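Local coordinates for protein sifA (Salmonella typhimurium, PDB 3CXB) that is required for endosomal tubulation and for the formation of Salmonella-induced filaments in infected host cells, and interacts with host PLEKHM2, at residues A25-L30 with R48-M53; E32-F37 with N107-I112; C165-P168 with P172-S175; R219-A224 with Q317-H322; K260-V265 with A293-V298. All coordinates share one frame; numbering follows the deposited sequence.

Overall arrangement
The five contacts come from two regions of the chain. Interactions 1 and 2, with centres about 10 Å apart, share helix 25-34: interaction 1 sets it beside helix 42-54, interaction 2 beside strand 108-114 of the five-stranded antiparallel sheet. Their segments alternate along the chain and the two contacts touch, Met-53 packing on Leu-110. Interaction 3 follows, closing a hairpin in the three-stranded sheet. Interaction 5 lies about 18 Å from it, centre to centre, and is nested within the loop closed by interaction 4, about 30 Å away, centre to centre. Interactions 1 and 5 lie on opposite sides of the chain's centre, consistent with an N-terminal unit and a largely helical C-terminal one, both needed for tubule formation.

Interaction 1. Residues A25-L30 with R48-M53; sequences AWWKVL and RCLHEM
The indole of Trp-27 reaches the edge of the His-51 imidazole: Trp-27 CH2 and CZ3 lie near the imidazole plane, beside CD2, with Trp-27 CZ3 to His-51 CD2 at 4.0 Å. The ring planes are turned 46° against each other and the centroid of the indole's six-membered ring is 5.8 Å from that of the imidazole, so the pair is neither a stack nor a T-shaped arrangement. Phe-55, outside the two segments, stacks on the Trp-27 ring. The closest approach is made by the aliphatic root of the histidine, whose CB lies 3.7 Å from Trp-27 CH2, obliquely placed to the indole. At the other end of the indole, Trp-27 NE1 is 4.0 Å from Leu-50 CD1, a van der Waals contact and no hydrogen bond. The tryptophan spans the gap because CG stands anti to its backbone N (chi1 -174°), which sends the ring out from its helix; this matters where the short axes come no closer than 11.9 Å. One turn further along the first helix, Leu-30 CD2 touches Leu-50 CD2 at 4.0 Å. The two segments run nearly antiparallel, at 149°, and the contact is buried, without a hydrogen bond across it. Both helices touch strand 118-123 of the five-stranded sheet (Leu-30 on Val-123, Met-53 on Cys-121), and helix 42-54 also packs on helix 62-75 through Cys-49.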
# COMPACT_ATOMS: atom_id res chain seq x y z
N ALA A 25 -30.68 0.24 5.42
CA ALA A 25 -31.45 -0.82 4.83
C ALA A 25 -30.52 -1.79 4.12
O ALA A 25 -30.49 -2.97 4.44
CB ALA A 25 -32.46 -0.26 3.87
N TRP A 26 -29.74 -1.30 3.16
CA TRP A 26 -28.84 -2.21 2.47
C TRP A 26 -27.73 -2.79 3.37
O TRP A 26 -27.15 -3.82 3.05
CB TRP A 26 -28.24 -1.53 1.24
CG TRP A 26 -29.28 -1.24 0.20
CD1 TRP A 26 -29.72 -0.00 -0.18
CD2 TRP A 26 -30.03 -2.19 -0.57
NE1 TRP A 26 -30.70 -0.12 -1.14
CE2 TRP A 26 -30.90 -1.45 -1.40
CE3 TRP A 26 -30.04 -3.58 -0.63
CZ2 TRP A 26 -31.79 -2.08 -2.29
CZ3 TRP A 26 -30.93 -4.20 -1.53
CH2 TRP A 26 -31.78 -3.45 -2.34
N TRP A 27 -27.44 -2.15 4.49
CA TRP A 27 -26.43 -2.68 5.39
C TRP A 27 -26.99 -3.92 6.11
O TRP A 27 -26.35 -4.98 6.12
CB TRP A 27 -26.01 -1.60 6.40
CG TRP A 27 -24.86 -1.98 7.29
CD1 TRP A 27 -24.17 -3.16 7.30
CD2 TRP A 27 -24.30 -1.19 8.35
NE1 TRP A 27 -23.23 -3.16 8.30
CE2 TRP A 27 -23.29 -1.97 8.96
CE3 TRP A 27 -24.56 0.09 8.85
CZ2 TRP A 27 -22.54 -1.50 10.05
CZ3 TRP A 27 -23.81 0.55 9.93
CH2 TRP A 27 -22.82 -0.24 10.52
N LYS A 28 -28.19 -3.79 6.68
CA LYS A 28 -28.82 -4.91 7.38
C LYS A 28 -29.03 -6.12 6.47
O LYS A 28 -28.93 -7.27 6.92
CB LYS A 28 -30.17 -4.51 7.98
CG LYS A 28 -30.06 -3.66 9.20
CD LYS A 28 -31.41 -3.30 9.75
CE LYS A 28 -31.27 -2.28 10.88
NZ LYS A 28 -32.58 -1.90 11.49
N VAL A 29 -29.32 -5.86 5.21
CA VAL A 29 -29.51 -6.94 4.26
C VAL A 29 -28.15 -7.56 3.94
O VAL A 29 -28.03 -8.76 3.74
CB VAL A 29 -30.22 -6.44 2.97
CG1 VAL A 29 -29.50 -5.26 2.42
CG2 VAL A 29 -30.26 -7.53 1.91
N LEU A 30 -27.10 -6.74 3.90
CA LEU A 30 -25.78 -7.26 3.57
C LEU A 30 -25.23 -8.02 4.75
O LEU A 30 -24.63 -9.08 4.59
CB LEU A 30 -24.81 -6.13 3.22
CG LEU A 30 -23.37 -6.63 3.13
CD1 LEU A 30 -23.27 -7.71 2.07
CD2 LEU A 30 -22.45 -5.50 2.79
N ARG A 48 -17.48 -3.07 12.04
CA ARG A 48 -16.93 -1.72 12.06
C ARG A 48 -16.22 -1.47 10.74
O ARG A 48 -16.17 -0.33 10.27
CB ARG A 48 -15.98 -1.55 13.24
CG ARG A 48 -16.14 -0.19 13.93
CD ARG A 48 -17.60 0.06 14.31
NE ARG A 48 -17.78 1.34 15.00
CZ ARG A 48 -18.96 1.82 15.38
NH1 ARG A 48 -20.07 1.13 15.15
NH2 ARG A 48 -19.04 2.99 16.00
N CYS A 49 -15.67 -2.52 10.14
CA CYS A 49 -15.02 -2.39 8.84
C CYS A 49 -16.03 -1.85 7.83
O CYS A 49 -15.84 -0.79 7.23
CB CYS A 49 -14.54 -3.74 8.34
SG CYS A 49 -12.96 -4.28 8.96
N LEU A 50 -17.10 -2.60 7.65
CA LEU A 50 -18.15 -2.22 6.73
C LEU A 50 -18.57 -0.79 7.00
O LEU A 50 -18.70 0.02 6.08
CB LEU A 50 -19.35 -3.15 6.89
CG LEU A 50 -19.16 -4.59 6.41
CD1 LEU A 50 -20.29 -5.47 6.93
CD2 LEU A 50 -19.12 -4.60 4.89
N HIS A 51 -18.79 -0.47 8.27
CA HIS A 51 -19.21 0.87 8.61
C HIS A 51 -18.24 1.90 8.08
O HIS A 51 -18.65 2.86 7.42
CB HIS A 51 -19.37 1.06 10.11
CG HIS A 51 -19.68 2.46 10.49
ND1 HIS A 51 -18.70 3.41 10.70
CD2 HIS A 51 -20.86 3.10 10.68
CE1 HIS A 51 -19.26 4.57 11.01
NE2 HIS A 51 -20.58 4.40 11.00
N GLU A 52 -16.96 1.71 8.37
CA GLU A 52 -15.96 2.66 7.88
C GLU A 52 -15.99 2.73 6.35
O GLU A 52 -15.81 3.79 5.74
CB GLU A 52 -14.56 2.26 8.32
CG GLU A 52 -13.46 3.12 7.68
CD GLU A 52 -12.06 2.64 8.01
OE1 GLU A 52 -11.08 3.20 7.47
OE2 GLU A 52 -11.94 1.70 8.80
N MET A 53 -16.24 1.59 5.74
CA MET A 53 -16.22 1.49 4.29
C MET A 53 -17.35 2.09 3.54
O MET A 53 -17.14 2.70 2.50
CB MET A 53 -16.10 0.03 3.87
CG MET A 53 -16.13 -0.16 2.36
SD MET A 53 -16.09 -1.90 1.93
CE MET A 53 -17.40 -2.01 0.79

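Interaction 2. Residues E32-F37 with N107-I112; sequences EKIKDF and NELLRI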
# COMPACT_ATOMS: atom_id res chain seq x y z
N GLU A 32 -26.90 -9.50 7.14
CA GLU A 32 -27.64 -10.73 7.37
C GLU A 32 -27.16 -11.81 6.43
O GLU A 32 -27.45 -12.99 6.64
CB GLU A 32 -29.13 -10.51 7.17
CG GLU A 32 -29.99 -11.33 8.11
CD GLU A 32 -29.58 -11.14 9.56
OE1 GLU A 32 -29.45 -9.97 9.98
OE2 GLU A 32 -29.39 -12.15 10.27
N LYS A 33 -26.43 -11.44 5.39
CA LYS A 33 -25.95 -12.43 4.45
C LYS A 33 -24.47 -12.74 4.60
O LYS A 33 -24.00 -13.80 4.18
CB LYS A 33 -26.24 -11.97 3.02
CG LYS A 33 -27.73 -11.85 2.71
CD LYS A 33 -28.02 -11.53 1.25
CE LYS A 33 -29.52 -11.51 1.01
NZ LYS A 33 -29.89 -11.28 -0.42
N ILE A 34 -23.73 -11.81 5.20
CA ILE A 34 -22.28 -11.94 5.37
C ILE A 34 -21.95 -12.31 6.83
O ILE A 34 -20.90 -12.87 7.13
CB ILE A 34 -21.56 -10.60 4.94
CG1 ILE A 34 -20.13 -10.88 4.48
CG2 ILE A 34 -21.53 -9.61 6.07
CD1 ILE A 34 -20.04 -11.71 3.22
N LYS A 35 -22.90 -12.00 7.70
CA LYS A 35 -22.83 -12.25 9.13
C LYS A 35 -22.13 -13.52 9.58
O LYS A 35 -21.25 -13.48 10.44
CB LYS A 35 -24.25 -12.27 9.68
CG LYS A 35 -24.38 -12.51 11.15
CD LYS A 35 -25.85 -12.64 11.54
CE LYS A 35 -26.48 -13.82 10.83
NZ LYS A 35 -27.84 -14.08 11.35
N ASP A 36 -22.53 -14.65 9.01
CA ASP A 36 -21.96 -15.94 9.40
C ASP A 36 -20.61 -16.21 8.78
O ASP A 36 -20.02 -17.26 9.01
CB ASP A 36 -22.92 -17.07 9.04
CG ASP A 36 -24.29 -16.90 9.69
OD1 ASP A 36 -24.37 -16.78 10.93
OD2 ASP A 36 -25.29 -16.89 8.94
N PHE A 37 -20.11 -15.26 8.00
CA PHE A 37 -18.81 -15.44 7.37
C PHE A 37 -17.67 -15.27 8.37
O PHE A 37 -16.51 -15.54 8.05
CB PHE A 37 -18.64 -14.43 6.24
CG PHE A 37 -19.38 -14.79 4.99
CD1 PHE A 37 -20.75 -15.00 5.01
CD2 PHE A 37 -18.70 -14.90 3.78
CE1 PHE A 37 -21.45 -15.33 3.84
CE2 PHE A 37 -19.38 -15.23 2.60
CZ PHE A 37 -20.77 -15.44 2.64
N ASN A 107 -24.61 -14.27 -7.99
CA ASN A 107 -24.45 -12.82 -8.06
C ASN A 107 -23.36 -12.24 -7.13
O ASN A 107 -22.55 -12.97 -6.56
CB ASN A 107 -25.79 -12.11 -7.78
CG ASN A 107 -26.86 -12.44 -8.83
OD1 ASN A 107 -26.70 -12.15 -10.02
ND2 ASN A 107 -27.96 -13.02 -8.39
N GLU A 108 -23.37 -10.92 -7.00
CA GLU A 108 -22.38 -10.22 -6.18
C GLU A 108 -22.96 -9.51 -4.97
O GLU A 108 -23.88 -8.70 -5.09
CB GLU A 108 -21.64 -9.21 -7.04
CG GLU A 108 -20.97 -9.80 -8.26
CD GLU A 108 -20.31 -8.75 -9.12
OE1 GLU A 108 -19.52 -9.12 -10.01
OE2 GLU A 108 -20.57 -7.55 -8.90
N LEU A 109 -22.40 -9.81 -3.80
CA LEU A 109 -22.82 -9.21 -2.54
C LEU A 109 -22.22 -7.81 -2.35
O LEU A 109 -22.87 -6.88 -1.85
CB LEU A 109 -22.41 -10.12 -1.39
CG LEU A 109 -23.14 -11.47 -1.28
CD1 LEU A 109 -22.61 -12.21 -0.09
CD2 LEU A 109 -24.66 -11.26 -1.13
N LEU A 110 -20.96 -7.67 -2.76
CA LEU A 110 -20.24 -6.41 -2.66
C LEU A 110 -19.27 -6.35 -3.82
O LEU A 110 -18.52 -7.28 -4.06
CB LEU A 110 -19.47 -6.36 -1.33
CG LEU A 110 -18.66 -5.11 -0.98
CD1 LEU A 110 -19.61 -3.96 -0.69
CD2 LEU A 110 -17.78 -5.38 0.23
N ARG A 111 -19.31 -5.26 -4.56
CA ARG A 111 -18.45 -5.11 -5.72
C ARG A 111 -17.63 -3.83 -5.60
O ARG A 111 -18.16 -2.77 -5.34
CB ARG A 111 -19.32 -5.04 -6.97
CG ARG A 111 -18.57 -4.95 -8.28
CD ARG A 111 -19.55 -4.74 -9.44
NE ARG A 111 -18.85 -4.49 -10.69
CZ ARG A 111 -18.12 -5.39 -11.34
NH1 ARG A 111 -17.51 -5.08 -12.47
NH2 ARG A 111 -18.04 -6.63 -10.86
N ILE A 112 -16.32 -3.94 -5.81
CA ILE A 112 -15.44 -2.78 -5.74
C ILE A 112 -14.65 -2.75 -7.03
O ILE A 112 -13.94 -3.71 -7.35
CB ILE A 112 -14.41 -2.88 -4.60
CG1 ILE A 112 -15.10 -2.72 -3.24
CG2 ILE A 112 -13.35 -1.82 -4.78
CD1 ILE A 112 -14.17 -3.03 -2.04
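Leu-109 forks between two neighbours in the helix, offering one methyl to each: CD1 lies 4.2 Å from Ile-34 CD1, and CD2 lies 4.1 Å from Lys-33 CD. Its CG sits beside the backbone N (chi1 -68°) with chi2 at 180°, and this conformation spreads the two branches toward Ile-34 and Lys-33. Lys-33 meets it with the methylene part of a chain extended beyond CG, so the contact is made by aliphatic carbon and leaves the ammonium group further along. The same Ile-34 CD1 also stands 3.4 Å above the Phe-37 ring plane, over its centre, so one methyl touches the aromatic face and, from another side, the leucine. Ion pairs lie within each segment, Lys-35 NZ to Glu-32 OE2 at 2.7 Å and Arg-111 NH2 to Glu-108 OE1 at 3.0 Å, and no hydrogen bond crosses. Leu-109 belongs to a classic beta bulge, in which it and Leu-110 both face Ile-100 of strand 96-101. Ile-34 also packs on Ile-100, which sets the end of helix 25-34 against the corner at Leu-109; Leu-110, beyond it, touches Met-53 and Leu-54 of helix 42-54.

Interaction 3. Residues C165-P168 with P172-S175; sequences CLNP and PILS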
# COMPACT_ATOMS: atom_id res chain seq x y z
N CYS A 165 2.70 2.94 -15.50
CA CYS A 165 2.26 3.74 -16.64
C CYS A 165 2.77 5.18 -16.57
O CYS A 165 2.47 5.91 -15.63
CB CYS A 165 0.74 3.75 -16.73
SG CYS A 165 -0.02 2.15 -17.15
N LEU A 166 3.54 5.57 -17.58
CA LEU A 166 4.09 6.91 -17.67
C LEU A 166 3.46 7.68 -18.82
O LEU A 166 3.02 7.09 -19.81
CB LEU A 166 5.60 6.85 -17.92
CG LEU A 166 6.52 6.31 -16.83
CD1 LEU A 166 7.93 6.20 -17.40
CD2 LEU A 166 6.48 7.22 -15.62
N ASN A 167 3.42 9.00 -18.68
CA ASN A 167 2.85 9.85 -19.71
C ASN A 167 3.66 11.14 -19.81
O ASN A 167 3.31 12.17 -19.24
CB ASN A 167 1.39 10.17 -19.37
CG ASN A 167 0.63 10.70 -20.56
OD1 ASN A 167 1.04 11.68 -21.20
ND2 ASN A 167 -0.49 10.06 -20.88
N PRO A 168 4.78 11.10 -20.56
CA PRO A 168 5.63 12.28 -20.73
C PRO A 168 4.95 13.35 -21.56
O PRO A 168 3.87 13.13 -22.11
CB PRO A 168 6.87 11.71 -21.41
CG PRO A 168 6.30 10.63 -22.26
CD PRO A 168 5.32 9.96 -21.31
N PRO A 172 4.55 9.35 -26.59
CA PRO A 172 3.38 8.54 -26.26
C PRO A 172 3.50 7.89 -24.88
O PRO A 172 4.58 7.87 -24.27
CB PRO A 172 3.33 7.52 -27.40
CG PRO A 172 4.77 7.36 -27.76
CD PRO A 172 5.27 8.79 -27.75
N ILE A 173 2.38 7.35 -24.40
CA ILE A 173 2.32 6.71 -23.10
C ILE A 173 3.09 5.38 -23.06
O ILE A 173 2.97 4.55 -23.96
CB ILE A 173 0.83 6.48 -22.70
CG1 ILE A 173 0.73 5.85 -21.31
CG2 ILE A 173 0.14 5.62 -23.75
CD1 ILE A 173 -0.69 5.67 -20.80
N LEU A 174 3.90 5.20 -22.02
CA LEU A 174 4.69 3.99 -21.82
C LEU A 174 4.01 3.03 -20.85
O LEU A 174 3.51 3.45 -19.81
CB LEU A 174 6.06 4.35 -21.24
CG LEU A 174 7.20 4.61 -22.22
CD1 LEU A 174 6.73 5.49 -23.38
CD2 LEU A 174 8.34 5.25 -21.46
N SER A 175 4.00 1.75 -21.20
CA SER A 175 3.39 0.74 -20.35
C SER A 175 4.38 -0.31 -19.92
O SER A 175 4.19 -1.50 -20.19
CB SER A 175 2.22 0.07 -21.07
OG SER A 175 1.16 0.97 -21.31
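Leu-166 and Leu-174 form an antiparallel hydrogen-bonded pair, in which the bond from Leu-166 N to Leu-174 O (3.1 Å) is fairly straight, 162° at the hydrogen, and lies in the carbonyl plane, whereas the return bond from Leu-174 N to Leu-166 O (3.0 Å) is more bent, at 148°, with its donor tilted 32° from that plane. On one face of the sheet the two leucines stand side by side, their side chains at a slant to each other, CB near CB, and their branches come together where Leu-166 CD1 stands 4.2 Å from Leu-174 CD2. The side chain of Ile-173 lies alongside the Leu-166 carbonyl, where its CG1 is brought by a first torsion that places it anti to the backbone N. The other face carries Cys-165 and Ser-175, whose pairing is loose; Cys-165 SG remains 4.5 Å from Ser-175 OG, too far for more than a marginal contact. Toward the turn, the ring of Pro-168 lies against the backbone of Pro-172, with Pro-168 CD 3.7 Å from Pro-172 O. Together these form the turn end of a beta hairpin. Strand 158-167 is the middle of a three-stranded antiparallel sheet, bonded on its other flank to strand 145-153 through Cys-165 with Met-147, while 174-177 is an outermost strand; Gln-273 and Thr-271, in loop regions, touch Leu-166 and Leu-174 respectively.

Interaction 4. Residues R219-A224 with Q317-H322; sequences RILHHA and QLTTLH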
# COMPACT_ATOMS: atom_id res chain seq x y z
N ARG A 219 15.84 19.75 8.20
CA ARG A 219 16.21 20.70 7.17
C ARG A 219 15.24 21.89 7.12
O ARG A 219 15.63 23.04 7.33
CB ARG A 219 16.25 20.00 5.80
CG ARG A 219 17.49 19.13 5.60
CD ARG A 219 18.75 20.00 5.57
NE ARG A 219 19.99 19.22 5.54
CZ ARG A 219 20.42 18.47 6.54
NH1 ARG A 219 21.57 17.80 6.42
NH2 ARG A 219 19.72 18.36 7.66
N ILE A 220 13.96 21.60 6.87
CA ILE A 220 12.95 22.65 6.78
C ILE A 220 12.88 23.46 8.06
O ILE A 220 12.61 24.67 8.03
CB ILE A 220 11.54 22.09 6.47
CG1 ILE A 220 10.95 21.39 7.69
CG2 ILE A 220 11.61 21.13 5.29
CD1 ILE A 220 9.55 20.89 7.47
N LEU A 221 13.11 22.81 9.19
CA LEU A 221 13.08 23.51 10.47
C LEU A 221 14.48 23.97 10.90
O LEU A 221 14.72 24.20 12.09
CB LEU A 221 12.49 22.61 11.55
CG LEU A 221 11.04 22.21 11.39
CD1 LEU A 221 10.65 21.30 12.51
CD2 LEU A 221 10.17 23.44 11.38
N HIS A 222 15.37 24.12 9.91
CA HIS A 222 16.75 24.53 10.16
C HIS A 222 16.86 25.74 11.08
O HIS A 222 17.72 25.79 11.96
CB HIS A 222 17.47 24.82 8.83
CG HIS A 222 18.89 25.24 9.00
ND1 HIS A 222 19.53 25.25 10.23
CD2 HIS A 222 19.81 25.69 8.11
CE1 HIS A 222 20.76 25.69 10.08
NE2 HIS A 222 20.96 25.96 8.81
N HIS A 223 15.98 26.72 10.89
CA HIS A 223 16.01 27.91 11.73
C HIS A 223 15.88 27.53 13.20
O HIS A 223 16.28 28.29 14.08
CB HIS A 223 14.88 28.86 11.37
CG HIS A 223 13.52 28.36 11.73
ND1 HIS A 223 12.84 27.44 10.96
CD2 HIS A 223 12.70 28.66 12.77
CE1 HIS A 223 11.66 27.20 11.51
NE2 HIS A 223 11.55 27.92 12.61
N ALA A 224 15.30 26.36 13.45
CA ALA A 224 15.15 25.86 14.81
C ALA A 224 16.38 24.99 15.07
O ALA A 224 16.77 24.19 14.23
CB ALA A 224 13.89 25.04 14.92
N GLN A 317 7.43 12.83 15.87
CA GLN A 317 8.16 12.51 17.09
C GLN A 317 9.23 13.58 17.28
O GLN A 317 9.36 14.18 18.34
CB GLN A 317 8.82 11.13 16.99
CG GLN A 317 7.97 10.01 17.59
CD GLN A 317 7.80 10.15 19.09
OE1 GLN A 317 6.85 9.64 19.68
NE2 GLN A 317 8.73 10.86 19.72
N LEU A 318 9.99 13.81 16.22
CA LEU A 318 11.05 14.80 16.25
C LEU A 318 10.50 16.14 16.74
O LEU A 318 11.04 16.75 17.65
CB LEU A 318 11.65 14.97 14.86
CG LEU A 318 12.88 15.85 14.86
CD1 LEU A 318 14.02 15.08 15.54
CD2 LEU A 318 13.27 16.22 13.44
N THR A 319 9.40 16.58 16.17
CA THR A 319 8.85 17.86 16.57
C THR A 319 8.31 17.85 17.99
O THR A 319 8.50 18.80 18.74
CB THR A 319 7.75 18.32 15.61
OG1 THR A 319 6.68 17.36 15.63
CG2 THR A 319 8.32 18.45 14.19
N THR A 320 7.63 16.77 18.34
CA THR A 320 7.05 16.65 19.68
C THR A 320 8.16 16.60 20.75
O THR A 320 8.06 17.23 21.81
CB THR A 320 6.13 15.40 19.75
OG1 THR A 320 5.40 15.41 20.98
CG2 THR A 320 6.93 14.12 19.66
N LEU A 321 9.22 15.87 20.47
CA LEU A 321 10.30 15.80 21.43
C LEU A 321 10.92 17.19 21.56
O LEU A 321 11.07 17.71 22.67
CB LEU A 321 11.37 14.79 21.00
CG LEU A 321 11.04 13.32 21.22
CD1 LEU A 321 12.18 12.44 20.69
CD2 LEU A 321 10.81 13.07 22.72
N HIS A 322 11.26 17.80 20.43
CA HIS A 322 11.88 19.13 20.44
C HIS A 322 11.10 20.14 21.28
O HIS A 322 11.68 20.82 22.12
CB HIS A 322 12.03 19.67 19.03
CG HIS A 322 12.77 20.97 18.98
ND1 HIS A 322 12.85 21.74 17.84
CD2 HIS A 322 13.49 21.63 19.92
CE1 HIS A 322 13.58 22.81 18.08
NE2 HIS A 322 13.98 22.77 19.34
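Thr-319 OG1 is held by its own helix, hydrogen-bonded to Glu-316 O and weakly to Glu-315 O, while the other branch of the same side chain turns to the opposing segment. With chi1 at 61°, OG1 lies between the backbone N and the carbonyl carbon, over the preceding turn of helix, and CG2 is left to make the contact: it sits 4.0 Å from Leu-221 CD1. The two side chains cross at about a right angle and touch through one methyl each. A second point of touch lies one helical turn on, where Ala-224 CB approaches the His-322 imidazole at its edge, in the ring plane, 3.9 Å from CE1. Leu-221 is the first residue to leave helical geometry at the end of helix 197-220, and it opens a type I beta turn closed by the bond from Ala-224 N to Leu-221 O at 2.6 Å. That turn carries Leu-221 and Ala-224 to the same partner, three residues apart, matching Thr-319 and His-322 on helix 307-324. His-322 extends far enough because CG is anti to the backbone N (chi1 -174°). Ile-226, in the loop that follows the turn, is touched by both Leu-221 and His-322.

Interaction 5. Residues K260-V265 with A293-V298; sequences KMVKEV and AISDQV
Two helices of the C-terminal, largely helical region pack here, helix 258-267 against helix 283-303, in a region considered similar in fold to the SopE-type bacterial exchange factors. The contact belongs to its interior: Val-262, Ile-294 and Ser-295 are all buried, and no hydrogen bond joins the segments. Val-262 makes all the close contacts of the first segment; its CA is 6.9 Å from Ser-295 CA, the nearest pair of backbone positions. Its two methyls are shared between two successive residues of the opposing helix. CG2, anti to the backbone N, points at Ile-294 and lies 4.1 Å from Ile-294 CD1 and 4.2 Å from Ile-294 CG2, so that it rests against the side of the isoleucine, touching both carbons together. CG1 faces the serine instead. Around them, Pro-161 of strand 158-167 touches Ile-294, Tyr-205 touches Ser-295, and Met-261, next to Val-262, packs on Trp-197, the tryptophan of the WxxxE motif in this effector family. The serine hydroxyl is occupied by its own helix: Ser-295 OG is hydrogen-bonded to Val-291 O, and it meets Val-262 CG1 merely as a van der Waals neighbour at 3.3 Å.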
# COMPACT_ATOMS: atom_id res chain seq x y z
N LYS A 260 16.42 -2.14 -4.72
CA LYS A 260 17.32 -2.72 -5.70
C LYS A 260 16.49 -3.66 -6.57
O LYS A 260 16.69 -3.79 -7.78
CB LYS A 260 18.44 -3.48 -4.98
CG LYS A 260 19.68 -3.77 -5.82
CD LYS A 260 19.45 -4.91 -6.80
CE LYS A 260 20.73 -5.27 -7.53
NZ LYS A 260 20.51 -6.42 -8.44
N MET A 261 15.52 -4.30 -5.92
CA MET A 261 14.63 -5.22 -6.58
C MET A 261 13.90 -4.54 -7.73
O MET A 261 13.84 -5.07 -8.84
CB MET A 261 13.62 -5.74 -5.57
CG MET A 261 13.51 -7.23 -5.50
SD MET A 261 12.70 -7.77 -3.99
CE MET A 261 11.04 -8.15 -4.64
N VAL A 262 13.35 -3.36 -7.46
CA VAL A 262 12.60 -2.60 -8.47
C VAL A 262 13.50 -1.87 -9.45
O VAL A 262 13.18 -1.77 -10.64
CB VAL A 262 11.64 -1.59 -7.81
CG1 VAL A 262 12.39 -0.69 -6.85
CG2 VAL A 262 10.96 -0.75 -8.89
N LYS A 263 14.62 -1.34 -8.96
CA LYS A 263 15.56 -0.62 -9.82
C LYS A 263 15.93 -1.55 -10.98
O LYS A 263 16.14 -1.10 -12.11
CB LYS A 263 16.81 -0.24 -9.03
CG LYS A 263 16.53 0.67 -7.85
CD LYS A 263 17.77 0.90 -7.00
CE LYS A 263 17.51 1.86 -5.85
NZ LYS A 263 18.74 2.17 -5.05
N GLU A 264 15.98 -2.85 -10.68
CA GLU A 264 16.32 -3.89 -11.65
C GLU A 264 15.26 -4.04 -12.73
O GLU A 264 15.50 -3.73 -13.89
CB GLU A 264 16.47 -5.23 -10.94
CG GLU A 264 17.76 -5.39 -10.16
CD GLU A 264 18.88 -5.91 -11.02
OE1 GLU A 264 18.71 -6.99 -11.63
OE2 GLU A 264 19.94 -5.25 -11.09
N VAL A 265 14.10 -4.52 -12.32
CA VAL A 265 12.97 -4.75 -13.22
C VAL A 265 12.62 -3.56 -14.09
O VAL A 265 11.91 -3.70 -15.08
CB VAL A 265 11.72 -5.14 -12.43
CG1 VAL A 265 11.95 -6.44 -11.68
CG2 VAL A 265 11.37 -4.04 -11.46
N ALA A 293 8.03 5.28 -5.02
CA ALA A 293 6.59 5.09 -5.03
C ALA A 293 6.26 3.61 -5.17
O ALA A 293 5.45 3.08 -4.42
CB ALA A 293 5.95 5.87 -6.15
N ILE A 294 6.89 2.94 -6.14
CA ILE A 294 6.64 1.51 -6.35
C ILE A 294 7.08 0.66 -5.15
O ILE A 294 6.37 -0.26 -4.71
CB ILE A 294 7.36 0.99 -7.62
CG1 ILE A 294 7.01 1.88 -8.82
CG2 ILE A 294 6.93 -0.45 -7.90
CD1 ILE A 294 7.81 1.55 -10.09
N SER A 295 8.24 0.98 -4.61
CA SER A 295 8.73 0.23 -3.47
C SER A 295 7.75 0.36 -2.32
O SER A 295 7.30 -0.65 -1.79
CB SER A 295 10.12 0.73 -3.08
OG SER A 295 11.04 0.50 -4.14
N ASP A 296 7.39 1.58 -1.94
CA ASP A 296 6.44 1.79 -0.85
C ASP A 296 5.22 0.88 -1.00
O ASP A 296 4.86 0.13 -0.08
CB ASP A 296 5.97 3.25 -0.80
CG ASP A 296 6.94 4.16 -0.06
OD1 ASP A 296 6.61 5.35 0.17
OD2 ASP A 296 8.03 3.69 0.31
N GLN A 297 4.59 0.94 -2.16
CA GLN A 297 3.40 0.14 -2.41
C GLN A 297 3.66 -1.37 -2.35
O GLN A 297 2.85 -2.14 -1.83
CB GLN A 297 2.78 0.52 -3.75
CG GLN A 297 2.07 1.87 -3.75
CD GLN A 297 1.54 2.28 -5.13
OE1 GLN A 297 0.82 1.52 -5.79
NE2 GLN A 297 1.89 3.48 -5.56
N VAL A 298 4.80 -1.79 -2.90
CA VAL A 298 5.16 -3.20 -2.88
C VAL A 298 5.28 -3.58 -1.41
O VAL A 298 4.71 -4.58 -0.95
CB VAL A 298 6.53 -3.47 -3.55
CG1 VAL A 298 6.94 -4.89 -3.26
CG2 VAL A 298 6.44 -3.26 -5.07